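Local structure of nuclear polyadenylated RNA-binding protein NAB2 (Saccharomyces cerevisiae, 2V75) at residues A32-L37 against D50-L55. The protein binds the poly(A) tails of mRNAs and pre-mRNAs, shielding them from the exosome, and takes part in tail-length control and mRNA export. Numbering follows the deposited sequence.
Sequences AEYIVL and DELASL
Tyr-34 reaches from helix 28-40 to Glu-51, Leu-52 and Leu-55 of helix 45-55. With CG anti to the backbone N (chi1 -157°), CB sends the ring toward the second helix. CD2 has Leu-52 CD2 at 4.2 Å, while Glu-51 CG lies in the ring plane, at the edge, 3.6 Å from CE2. One face is met by Leu-55 CD2, a methyl 3.8 Å from the ring centroid, displaced toward CZ and CE1, in a CH-pi contact. At the tip, OH donates a very short hydrogen bond of 2.4 Å to Glu-51 OE2. The Glu-51 chain, bent at chi2 (89°), crosses the tyrosine at about a right angle. Tyrosine suits this partly exposed place because its ring serves the leucines and its hydroxyl the carboxylate. An alanine here would probably leave Glu-51 OE2 without this donor and open a gap beside Leu-55 CD2. Deeper in, purely apolar residues take over: Ile-35 CG1 packs 3.5 Å from Leu-52 CD1, both branched side chains filling the buried layer, where Val-67 and Val-68 of helix 61-79 and Val-14 of helix 7-18 join them. The segment axes, 11.0 Å apart at 149°, run roughly antiparallel: two helices consecutive in the chain pack together within the all-helical N-terminal domain of Nab2, which belongs to the PWI-like clan.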
loop_
_atom_site.group_PDB
_atom_site.type_symbol
_atom_site.label_atom_id
_atom_site.label_comp_id
_atom_site.label_asym_id
_atom_site.label_seq_id
_atom_site.Cartn_x
_atom_site.Cartn_y
_atom_site.Cartn_z
ATOM N N ALA A 32 3.164 3.516 -4.953
ATOM C CA ALA A 32 1.738 3.443 -4.652
ATOM C C ALA A 32 0.926 3.081 -5.904
ATOM O O ALA A 32 0.021 2.231 -5.878
ATOM C CB ALA A 32 1.251 4.776 -4.058
ATOM N N GLU A 33 1.265 3.673 -7.035
ATOM C CA GLU A 33 0.536 3.369 -8.267
ATOM C C GLU A 33 0.757 1.915 -8.664
ATOM O O GLU A 33 -0.162 1.258 -9.175
ATOM C CB GLU A 33 0.985 4.297 -9.380
ATOM C CG GLU A 33 0.389 5.700 -9.249
ATOM C CD GLU A 33 -0.769 5.951 -10.211
ATOM O OE1 GLU A 33 -1.193 5.006 -10.924
ATOM O OE2 GLU A 33 -1.227 7.119 -10.281
ATOM N N TYR A 34 1.984 1.450 -8.495
ATOM C CA TYR A 34 2.320 0.099 -8.936
ATOM C C TYR A 34 1.561 -0.883 -8.039
ATOM O O TYR A 34 0.979 -1.855 -8.530
ATOM C CB TYR A 34 3.807 -0.181 -8.811
ATOM C CG TYR A 34 4.308 -1.264 -9.712
ATOM C CD1 TYR A 34 4.779 -0.993 -10.966
ATOM C CD2 TYR A 34 4.269 -2.583 -9.332
ATOM C CE1 TYR A 34 5.230 -2.015 -11.812
ATOM C CE2 TYR A 34 4.697 -3.581 -10.167
ATOM C CZ TYR A 34 5.158 -3.317 -11.409
ATOM O OH TYR A 34 5.564 -4.415 -12.156
ATOM N N ILE A 35 1.568 -0.626 -6.744
ATOM C CA ILE A 35 0.836 -1.473 -5.797
ATOM C C ILE A 35 -0.656 -1.580 -6.121
ATOM O O ILE A 35 -1.221 -2.672 -6.217
ATOM C CB ILE A 35 1.083 -1.068 -4.329
ATOM C CG1 ILE A 35 2.547 -1.366 -3.952
ATOM C CG2 ILE A 35 0.036 -1.762 -3.408
ATOM C CD1 ILE A 35 2.901 -0.887 -2.532
ATOM N N VAL A 36 -1.278 -0.453 -6.397
ATOM C CA VAL A 36 -2.682 -0.452 -6.713
ATOM C C VAL A 36 -2.969 -1.126 -8.039
ATOM O O VAL A 36 -3.972 -1.804 -8.159
ATOM C CB VAL A 36 -3.205 0.974 -6.641
ATOM C CG1 VAL A 36 -4.610 1.079 -7.251
ATOM C CG2 VAL A 36 -3.098 1.437 -5.181
ATOM N N LEU A 37 -2.082 -0.990 -9.025
ATOM C CA LEU A 37 -2.190 -1.728 -10.270
ATOM C C LEU A 37 -2.209 -3.241 -10.000
ATOM O O LEU A 37 -3.014 -3.964 -10.627
ATOM C CB LEU A 37 -1.013 -1.396 -11.201
ATOM C CG LEU A 37 -0.877 -2.185 -12.498
ATOM C CD1 LEU A 37 -1.947 -1.809 -13.498
ATOM C CD2 LEU A 37 0.500 -1.970 -13.127
ATOM N N ASP A 50 5.873 -10.459 -3.734
ATOM C CA ASP A 50 6.858 -10.991 -4.684
ATOM C C ASP A 50 7.246 -9.985 -5.781
ATOM O O ASP A 50 8.431 -9.774 -6.020
ATOM C CB ASP A 50 6.324 -12.250 -5.361
ATOM C CG ASP A 50 6.409 -13.458 -4.497
ATOM O OD1 ASP A 50 7.087 -13.376 -3.443
ATOM O OD2 ASP A 50 5.818 -14.494 -4.905
ATOM N N GLU A 51 6.262 -9.372 -6.445
ATOM C CA GLU A 51 6.510 -8.495 -7.564
ATOM C C GLU A 51 7.229 -7.260 -7.052
ATOM O O GLU A 51 8.204 -6.824 -7.670
ATOM C CB GLU A 51 5.220 -8.152 -8.332
ATOM C CG GLU A 51 5.287 -7.035 -9.350
ATOM C CD GLU A 51 5.683 -7.499 -10.750
ATOM O OE1 GLU A 51 6.307 -8.580 -10.845
ATOM O OE2 GLU A 51 5.361 -6.781 -11.730
ATOM N N LEU A 52 6.801 -6.706 -5.923
ATOM C CA LEU A 52 7.429 -5.500 -5.383
ATOM C C LEU A 52 8.901 -5.760 -4.979
ATOM O O LEU A 52 9.788 -4.914 -5.180
ATOM C CB LEU A 52 6.652 -4.985 -4.175
ATOM C CG LEU A 52 5.245 -4.473 -4.452
ATOM C CD1 LEU A 52 4.431 -4.250 -3.103
ATOM C CD2 LEU A 52 5.365 -3.272 -5.301
ATOM N N ALA A 53 9.121 -6.916 -4.382
ATOM C CA ALA A 53 10.463 -7.346 -3.999
ATOM C C ALA A 53 11.394 -7.472 -5.197
ATOM O O ALA A 53 12.614 -7.272 -5.064
ATOM C CB ALA A 53 10.434 -8.657 -3.249
ATOM N N SER A 54 10.843 -7.883 -6.337
ATOM C CA SER A 54 11.605 -7.891 -7.569
ATOM C C SER A 54 11.970 -6.491 -8.098
ATOM O O SER A 54 12.937 -6.347 -8.790
ATOM C CB SER A 54 10.899 -8.718 -8.644
ATOM O OG SER A 54 9.887 -8.000 -9.302
ATOM N N LEU A 55 11.179 -5.476 -7.793
ATOM C CA LEU A 55 11.441 -4.107 -8.218
ATOM C C LEU A 55 12.282 -3.209 -7.293
ATOM O O LEU A 55 12.958 -2.281 -7.749
ATOM C CB LEU A 55 10.110 -3.409 -8.459
ATOM C CG LEU A 55 9.694 -3.462 -9.940
ATOM C CD1 LEU A 55 9.292 -4.877 -10.322
ATOM C CD2 LEU A 55 8.550 -2.479 -10.109
#